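Local coordinates for protein transcriptional regulator, TetR family (Vibrio parahaemolyticus, PDB 3HE0) that probably binds DNA through a predicted N-terminal helix-turn-helix and regulates transcription as a TetR-type dimer, at residues M82-R87 with G145-L150; G157-A162 with D191-H196. All coordinates share one frame; numbering follows the deposited sequence.

Interaction 1. Residues M82-R87 with G145-L150. Unlike the reference sequence in segment 82-87: R87 (reference Cys).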
HETATM    1  N   MSE A  82     -18.949 -21.861  -6.726  1.00 39.25           N
HETATM    2  CA  MSE A  82     -17.711 -22.038  -7.509  1.00 38.09           C
HETATM    3  C   MSE A  82     -16.696 -22.862  -6.704  1.00 35.78           C
HETATM    4  O   MSE A  82     -16.750 -22.888  -5.468  1.00 35.36           O
HETATM    5  CB  MSE A  82     -17.064 -20.677  -7.858  1.00 39.13           C
HETATM    6  CG  MSE A  82     -17.857 -19.715  -8.787  1.00 41.65           C
HETATM    7 SE   MSE A  82     -16.964 -17.910  -9.085  1.00 50.92          SE
HETATM    8  CE  MSE A  82     -18.328 -17.095 -10.261  1.00 46.86           C
ATOM      9  N   PRO A  83     -15.757 -23.534  -7.396  1.00 33.13           N
ATOM     10  CA  PRO A  83     -14.614 -24.112  -6.695  1.00 31.45           C
ATOM     11  C   PRO A  83     -13.726 -23.036  -6.052  1.00 29.59           C
ATOM     12  O   PRO A  83     -13.776 -21.869  -6.449  1.00 27.64           O
ATOM     13  CB  PRO A  83     -13.858 -24.860  -7.801  1.00 31.75           C
ATOM     14  CG  PRO A  83     -14.876 -25.131  -8.818  1.00 32.50           C
ATOM     15  CD  PRO A  83     -15.794 -23.953  -8.802  1.00 32.84           C
ATOM     16  N   LEU A  84     -12.940 -23.444  -5.055  1.00 27.97           N
ATOM     17  CA  LEU A  84     -12.143 -22.514  -4.256  1.00 26.77           C
ATOM     18  C   LEU A  84     -11.284 -21.655  -5.156  1.00 25.95           C
ATOM     19  O   LEU A  84     -11.351 -20.435  -5.097  1.00 24.50           O
ATOM     20  CB  LEU A  84     -11.221 -23.263  -3.279  1.00 26.95           C
ATOM     21  CG  LEU A  84     -11.736 -23.627  -1.887  1.00 26.35           C
ATOM     22  CD1 LEU A  84     -10.559 -24.077  -1.096  1.00 24.79           C
ATOM     23  CD2 LEU A  84     -12.427 -22.485  -1.192  1.00 26.06           C
ATOM     24  N   LYS A  85     -10.498 -22.312  -6.007  1.00 25.66           N
ATOM     25  CA  LYS A  85      -9.501 -21.609  -6.814  1.00 26.40           C
ATOM     26  C   LYS A  85     -10.111 -20.599  -7.778  1.00 26.60           C
ATOM     27  O   LYS A  85      -9.485 -19.596  -8.102  1.00 26.81           O
ATOM     28  CB  LYS A  85      -8.591 -22.575  -7.559  1.00 26.08           C
ATOM     29  CG  LYS A  85      -7.326 -21.924  -8.140  1.00 26.84           C
ATOM     30  CD  LYS A  85      -6.278 -22.993  -8.454  1.00 28.28           C
ATOM     31  CE  LYS A  85      -5.076 -22.481  -9.206  1.00 25.78           C
ATOM     32  NZ  LYS A  85      -4.070 -23.567  -9.270  1.00 27.65           N
ATOM     33  N   GLU A  86     -11.343 -20.838  -8.193  1.00 27.09           N
ATOM     34  CA  GLU A  86     -12.006 -19.961  -9.126  1.00 27.48           C
ATOM     35  C   GLU A  86     -12.542 -18.765  -8.399  1.00 26.69           C
ATOM     36  O   GLU A  86     -12.511 -17.649  -8.924  1.00 26.05           O
ATOM     37  CB  GLU A  86     -13.147 -20.705  -9.852  1.00 28.33           C
ATOM     38  CG  GLU A  86     -13.925 -19.832 -10.833  1.00 33.02           C
ATOM     39  CD  GLU A  86     -12.996 -18.976 -11.742  1.00 40.15           C
ATOM     40  OE1 GLU A  86     -11.947 -19.480 -12.241  1.00 42.47           O
ATOM     41  OE2 GLU A  86     -13.315 -17.775 -11.931  1.00 46.01           O
ATOM     42  N   ARG A  87     -13.084 -18.987  -7.205  1.00 26.00           N
ATOM     43  CA  ARG A  87     -13.441 -17.844  -6.363  1.00 25.96           C
ATOM     44  C   ARG A  87     -12.188 -16.989  -6.098  1.00 24.93           C
ATOM     45  O   ARG A  87     -12.241 -15.773  -6.173  1.00 24.99           O
ATOM     46  CB  ARG A  87     -14.057 -18.295  -5.040  1.00 26.04           C
ATOM     47  CG  ARG A  87     -15.435 -18.899  -5.183  1.00 27.39           C
ATOM     48  CD  ARG A  87     -16.032 -19.183  -3.835  1.00 28.45           C
ATOM     49  NE  ARG A  87     -15.844 -20.575  -3.480  1.00 29.67           N
ATOM     50  CZ  ARG A  87     -15.823 -21.052  -2.236  1.00 30.14           C
ATOM     51  NH1 ARG A  87     -15.654 -22.349  -2.047  1.00 31.76           N
ATOM     52  NH2 ARG A  87     -15.955 -20.262  -1.181  1.00 29.74           N
ATOM     53  N   GLY A 145      -8.468 -28.478   4.216  1.00 26.35           N
ATOM     54  CA  GLY A 145      -7.068 -28.875   4.242  1.00 25.29           C
ATOM     55  C   GLY A 145      -6.262 -28.356   3.061  1.00 24.76           C
ATOM     56  O   GLY A 145      -5.144 -28.819   2.817  1.00 24.17           O
ATOM     57  N   VAL A 146      -6.813 -27.379   2.338  1.00 24.26           N
ATOM     58  CA  VAL A 146      -6.173 -26.832   1.149  1.00 23.69           C
ATOM     59  C   VAL A 146      -5.227 -25.719   1.515  1.00 23.80           C
ATOM     60  O   VAL A 146      -4.079 -25.700   1.067  1.00 24.07           O
ATOM     61  CB  VAL A 146      -7.233 -26.344   0.152  1.00 24.41           C
ATOM     62  CG1 VAL A 146      -6.611 -25.456  -0.929  1.00 23.65           C
ATOM     63  CG2 VAL A 146      -7.934 -27.557  -0.444  1.00 21.19           C
ATOM     64  N   PHE A 147      -5.695 -24.822   2.376  1.00 24.29           N
ATOM     65  CA  PHE A 147      -4.910 -23.653   2.807  1.00 23.64           C
ATOM     66  C   PHE A 147      -4.112 -23.890   4.085  1.00 23.61           C
ATOM     67  O   PHE A 147      -4.488 -24.692   4.928  1.00 23.06           O
ATOM     68  CB  PHE A 147      -5.823 -22.446   3.025  1.00 23.78           C
ATOM     69  CG  PHE A 147      -6.472 -21.931   1.775  1.00 23.74           C
ATOM     70  CD1 PHE A 147      -5.830 -22.006   0.541  1.00 24.32           C
ATOM     71  CD2 PHE A 147      -7.688 -21.287   1.839  1.00 23.04           C
ATOM     72  CE1 PHE A 147      -6.428 -21.498  -0.620  1.00 23.90           C
ATOM     73  CE2 PHE A 147      -8.283 -20.775   0.683  1.00 24.58           C
ATOM     74  CZ  PHE A 147      -7.651 -20.895  -0.554  1.00 24.07           C
ATOM     75  N   LYS A 148      -2.980 -23.193   4.189  1.00 23.17           N
ATOM     76  CA  LYS A 148      -2.207 -23.132   5.417  1.00 22.52           C
ATOM     77  C   LYS A 148      -3.060 -22.598   6.583  1.00 22.87           C
ATOM     78  O   LYS A 148      -3.892 -21.670   6.420  1.00 21.93           O
ATOM     79  CB  LYS A 148      -0.989 -22.199   5.248  1.00 21.71           C
ATOM     80  CG  LYS A 148       0.031 -22.535   4.113  1.00 19.98           C
ATOM     81  CD  LYS A 148       1.377 -21.763   4.325  1.00 19.79           C
ATOM     82  CE  LYS A 148       2.463 -22.060   3.280  1.00 16.48           C
ATOM     83  NZ  LYS A 148       2.073 -21.777   1.855  1.00 15.96           N
ATOM     84  N   PRO A 149      -2.841 -23.163   7.775  1.00 23.31           N
ATOM     85  CA  PRO A 149      -3.687 -22.844   8.909  1.00 23.73           C
ATOM     86  C   PRO A 149      -3.336 -21.515   9.569  1.00 23.78           C
ATOM     87  O   PRO A 149      -2.926 -21.487  10.704  1.00 23.03           O
ATOM     88  CB  PRO A 149      -3.447 -24.036   9.854  1.00 24.22           C
ATOM     89  CG  PRO A 149      -2.025 -24.451   9.555  1.00 24.50           C
ATOM     90  CD  PRO A 149      -1.959 -24.314   8.048  1.00 23.75           C
ATOM     91  N   LEU A 150      -3.509 -20.409   8.864  1.00 24.20           N
ATOM     92  CA  LEU A 150      -3.072 -19.129   9.393  1.00 24.26           C
ATOM     93  C   LEU A 150      -4.316 -18.301   9.530  1.00 23.91           C
ATOM     94  O   LEU A 150      -5.311 -18.575   8.854  1.00 24.29           O
ATOM     95  CB  LEU A 150      -2.044 -18.485   8.435  1.00 24.33           C
ATOM     96  CG  LEU A 150      -0.743 -19.283   8.209  1.00 25.03           C
ATOM     97  CD1 LEU A 150       0.174 -18.602   7.176  1.00 22.02           C
ATOM     98  CD2 LEU A 150       0.044 -19.524   9.523  1.00 24.25           C
TER

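Interaction 2. Residues G157-A162 with D191-H196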
ATOM      1  N   GLY A 157      -3.046 -10.989   3.715  1.00 21.50           N
ATOM      2  CA  GLY A 157      -1.793 -10.256   3.537  1.00 21.16           C
ATOM      3  C   GLY A 157      -0.833 -10.939   2.571  1.00 21.70           C
ATOM      4  O   GLY A 157      -0.103 -10.273   1.882  1.00 21.71           O
ATOM      5  N   LEU A 158      -0.856 -12.272   2.511  1.00 21.69           N
ATOM      6  CA  LEU A 158       0.075 -13.033   1.684  1.00 21.58           C
ATOM      7  C   LEU A 158      -0.344 -13.161   0.223  1.00 23.20           C
ATOM      8  O   LEU A 158       0.490 -13.491  -0.628  1.00 23.35           O
ATOM      9  CB  LEU A 158       0.224 -14.435   2.252  1.00 21.30           C
ATOM     10  CG  LEU A 158       1.004 -14.564   3.551  1.00 19.88           C
ATOM     11  CD1 LEU A 158       0.546 -15.886   4.199  1.00 18.40           C
ATOM     12  CD2 LEU A 158       2.539 -14.424   3.353  1.00 13.48           C
ATOM     13  N   SER A 159      -1.614 -12.870  -0.067  1.00 24.07           N
ATOM     14  CA  SER A 159      -2.195 -13.172  -1.354  1.00 25.12           C
ATOM     15  C   SER A 159      -2.868 -11.909  -1.952  1.00 26.21           C
ATOM     16  O   SER A 159      -2.206 -11.107  -2.634  1.00 27.21           O
ATOM     17  CB  SER A 159      -3.154 -14.361  -1.219  1.00 24.65           C
ATOM     18  OG  SER A 159      -4.220 -14.093  -0.329  1.00 25.16           O
ATOM     19  N   PHE A 160      -4.137 -11.686  -1.637  1.00 26.28           N
ATOM     20  CA  PHE A 160      -4.845 -10.516  -2.131  1.00 26.83           C
ATOM     21  C   PHE A 160      -4.135  -9.195  -1.875  1.00 28.67           C
ATOM     22  O   PHE A 160      -3.900  -8.441  -2.817  1.00 28.82           O
ATOM     23  CB  PHE A 160      -6.257 -10.456  -1.540  1.00 26.07           C
ATOM     24  CG  PHE A 160      -7.128 -11.617  -1.934  1.00 24.05           C
ATOM     25  CD1 PHE A 160      -7.164 -12.073  -3.254  1.00 22.45           C
ATOM     26  CD2 PHE A 160      -7.909 -12.265  -1.002  1.00 24.37           C
ATOM     27  CE1 PHE A 160      -7.994 -13.138  -3.636  1.00 20.58           C
ATOM     28  CE2 PHE A 160      -8.746 -13.347  -1.392  1.00 24.23           C
ATOM     29  CZ  PHE A 160      -8.771 -13.776  -2.703  1.00 20.81           C
ATOM     30  N   GLU A 161      -3.825  -8.905  -0.609  1.00 30.48           N
ATOM     31  CA  GLU A 161      -3.364  -7.556  -0.201  1.00 32.09           C
ATOM     32  C   GLU A 161      -2.029  -7.259  -0.829  1.00 31.99           C
ATOM     33  O   GLU A 161      -1.690  -6.085  -1.099  1.00 32.45           O
ATOM     34  CB  GLU A 161      -3.286  -7.361   1.335  1.00 32.09           C
ATOM     35  CG  GLU A 161      -4.671  -7.039   1.983  1.00 34.56           C
ATOM     36  CD  GLU A 161      -4.771  -7.436   3.459  1.00 35.48           C
ATOM     37  OE1 GLU A 161      -3.982  -6.955   4.272  1.00 37.75           O
ATOM     38  OE2 GLU A 161      -5.646  -8.236   3.826  1.00 37.84           O
ATOM     39  N   ALA A 162      -1.289  -8.309  -1.105  1.00 32.05           N
ATOM     40  CA  ALA A 162       0.032  -8.111  -1.671  1.00 32.27           C
ATOM     41  C   ALA A 162      -0.122  -7.717  -3.131  1.00 31.40           C
ATOM     42  O   ALA A 162       0.548  -6.791  -3.587  1.00 31.76           O
ATOM     43  CB  ALA A 162       0.926  -9.355  -1.483  1.00 31.97           C
ATOM     44  N   ASP A 191       0.209 -20.195  -4.388  1.00 20.61           N
ATOM     45  CA  ASP A 191       1.262 -20.957  -3.716  1.00 20.52           C
ATOM     46  C   ASP A 191       1.530 -20.450  -2.301  1.00 20.51           C
ATOM     47  O   ASP A 191       1.886 -21.240  -1.411  1.00 21.68           O
ATOM     48  CB  ASP A 191       2.575 -20.899  -4.486  1.00 20.27           C
ATOM     49  CG  ASP A 191       2.610 -21.844  -5.677  1.00 22.10           C
ATOM     50  OD1 ASP A 191       1.749 -22.752  -5.705  1.00 23.66           O
ATOM     51  OD2 ASP A 191       3.512 -21.682  -6.558  1.00 20.16           O
ATOM     52  N   ALA A 192       1.410 -19.141  -2.097  1.00 19.37           N
ATOM     53  CA  ALA A 192       1.676 -18.559  -0.786  1.00 19.33           C
ATOM     54  C   ALA A 192       0.679 -19.105   0.240  1.00 18.31           C
ATOM     55  O   ALA A 192       1.044 -19.353   1.347  1.00 19.34           O
ATOM     56  CB  ALA A 192       1.623 -17.016  -0.831  1.00 17.58           C
ATOM     57  N   ILE A 193      -0.563 -19.326  -0.157  1.00 19.54           N
ATOM     58  CA  ILE A 193      -1.611 -19.666   0.806  1.00 19.65           C
ATOM     59  C   ILE A 193      -1.955 -21.152   0.876  1.00 20.11           C
ATOM     60  O   ILE A 193      -2.541 -21.599   1.878  1.00 20.59           O
ATOM     61  CB  ILE A 193      -2.878 -18.787   0.635  1.00 19.29           C
ATOM     62  CG1 ILE A 193      -3.490 -18.986  -0.740  1.00 20.09           C
ATOM     63  CG2 ILE A 193      -2.526 -17.296   0.968  1.00 17.90           C
ATOM     64  CD1 ILE A 193      -4.895 -18.285  -0.936  1.00 20.70           C
ATOM     65  N   ILE A 194      -1.573 -21.933  -0.130  1.00 20.88           N
ATOM     66  CA  ILE A 194      -1.837 -23.371  -0.064  1.00 21.31           C
ATOM     67  C   ILE A 194      -0.705 -24.105   0.685  1.00 21.98           C
ATOM     68  O   ILE A 194       0.440 -23.600   0.805  1.00 22.12           O
ATOM     69  CB  ILE A 194      -2.112 -24.004  -1.453  1.00 21.79           C
ATOM     70  CG1 ILE A 194      -0.871 -23.992  -2.355  1.00 22.53           C
ATOM     71  CG2 ILE A 194      -3.300 -23.320  -2.139  1.00 22.04           C
ATOM     72  CD1 ILE A 194      -0.967 -25.027  -3.512  1.00 22.52           C
ATOM     73  N   LYS A 195      -1.065 -25.255   1.244  1.00 21.81           N
ATOM     74  CA  LYS A 195      -0.122 -26.197   1.841  1.00 22.98           C
ATOM     75  C   LYS A 195       0.675 -26.887   0.737  1.00 23.41           C
ATOM     76  O   LYS A 195       0.154 -27.088  -0.350  1.00 24.28           O
ATOM     77  CB  LYS A 195      -0.883 -27.238   2.675  1.00 22.46           C
ATOM     78  CG  LYS A 195      -1.415 -26.656   3.961  1.00 22.48           C
ATOM     79  CD  LYS A 195      -2.379 -27.604   4.700  1.00 22.18           C
ATOM     80  CE  LYS A 195      -1.654 -28.530   5.648  1.00 23.43           C
ATOM     81  NZ  LYS A 195      -2.597 -29.384   6.445  1.00 23.99           N
ATOM     82  N   HIS A 196       1.937 -27.204   0.991  1.00 23.67           N
ATOM     83  CA  HIS A 196       2.784 -27.819  -0.044  1.00 24.40           C
ATOM     84  C   HIS A 196       3.380 -29.140   0.433  1.00 25.77           C
ATOM     85  O   HIS A 196       3.796 -29.949  -0.430  1.00 26.51           O
ATOM     86  CB  HIS A 196       3.910 -26.881  -0.491  1.00 24.38           C
ATOM     87  CG  HIS A 196       3.433 -25.703  -1.284  1.00 24.46           C
ATOM     88  ND1 HIS A 196       3.189 -25.766  -2.641  1.00 23.82           N
ATOM     89  CD2 HIS A 196       3.147 -24.433  -0.905  1.00 24.25           C
ATOM     90  CE1 HIS A 196       2.780 -24.578  -3.064  1.00 25.06           C
ATOM     91  NE2 HIS A 196       2.749 -23.752  -2.031  1.00 24.58           N
ATOM     92  OXT HIS A 196       3.460 -29.410   1.661  1.00 26.20           O
TER

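Interaction 1. Residues M82-R87 with G145-L150
L84 meets V146 and F147 where the first turn of helix 84-97 faces the loop after helix 132-143, inside the all-helical C-terminal domain of a TetR-family regulator. The loop starts with a Schellman motif: G145, at positive phi (74°), ends the helix and turns the chain out of it into the loop. Contact is apolar and small, 106 Å² in all, and L84 carries one whole side of it. L84 CD1 meets V146 CG1 tip to tip at 4.2 Å. V146 turns that methyl anti to its own backbone N (chi1 166°), which aims it at the leucine. The same L84 CD1 lies 4.3 Å from F147 CZ, approaching the ring obliquely. The CB of F147 does not point at L84; the length of the side chain brings the CZ end of the ring up to it. W190 of helix 179-193 packs edge-to-face with this ring, and L84 also touches L137 of helix 132-143. On the helix side, P83 is the N-cap residue, and P83 O accepts the backbone N of R87 at 3.1 Å. R87, which differs from the reference sequence, reaches back past the N-cap residue to M82: R87 NE donates to M82 O at 3.2 Å, bent to 144° and coming from above the carbonyl plane.

Interaction 2. Residues G157-A162 with D191-H196
The backbones come nearest at L158 and A192, whose CA atoms lie 6.3 Å apart, where the junction of helices 152-158 and 160-171 meets the C-terminal part of helix 179-193. A192 brings only a methyl to this close approach, consistent with the short CA-CA distance: A192 CB lies 3.7 Å from L158 O and 4.3 Å from L158 CB. I193 supplies the larger contact. I193 CG2 sits 3.7 Å from S159 CB and also touches L158 CB, so one methyl bridges two successive residues. These buried side chains join the end of the C-terminal domain, which in TetR-family regulators usually binds ligand and dimerises, to the break between two of its helices, where S159 leaves helical geometry (phi -128°, psi -88°). S159 OG, placed between the backbone N and carbonyl carbon (chi1 61°), hydrogen-bonds to L155 O, while Y88 and F138 touch the serine and I193 alike. Farther on the chain curls back, and H196 NE2 donates to D191 O at 2.7 Å, on a carbonyl lone pair and close to the imidazole plane. That bond ties the terminal residue back to D191; the same ring stacks on H196 of the second subunit.

Interaction 1 precedes interaction 2 along the chain, both in the all-helical C-terminal part, with centres 10 Å apart. Helix 84-97 joins them: L84 from its first turn belongs to interaction 1, and Y88, one turn on, touches S159 and I193 of interaction 2. K148 connects them directly, its NZ probably hydrogen-bonded to both A192 O and I194 O, while backbone bonds pair V146 with K195 and K148 with I193. The C-terminal tail is thereby bound to the loop 145-150. Both segment pairs reach the second subunit: K148 of each subunit forms a salt bridge with D191 of the other, so this end of the domain contributes to the dimer interface.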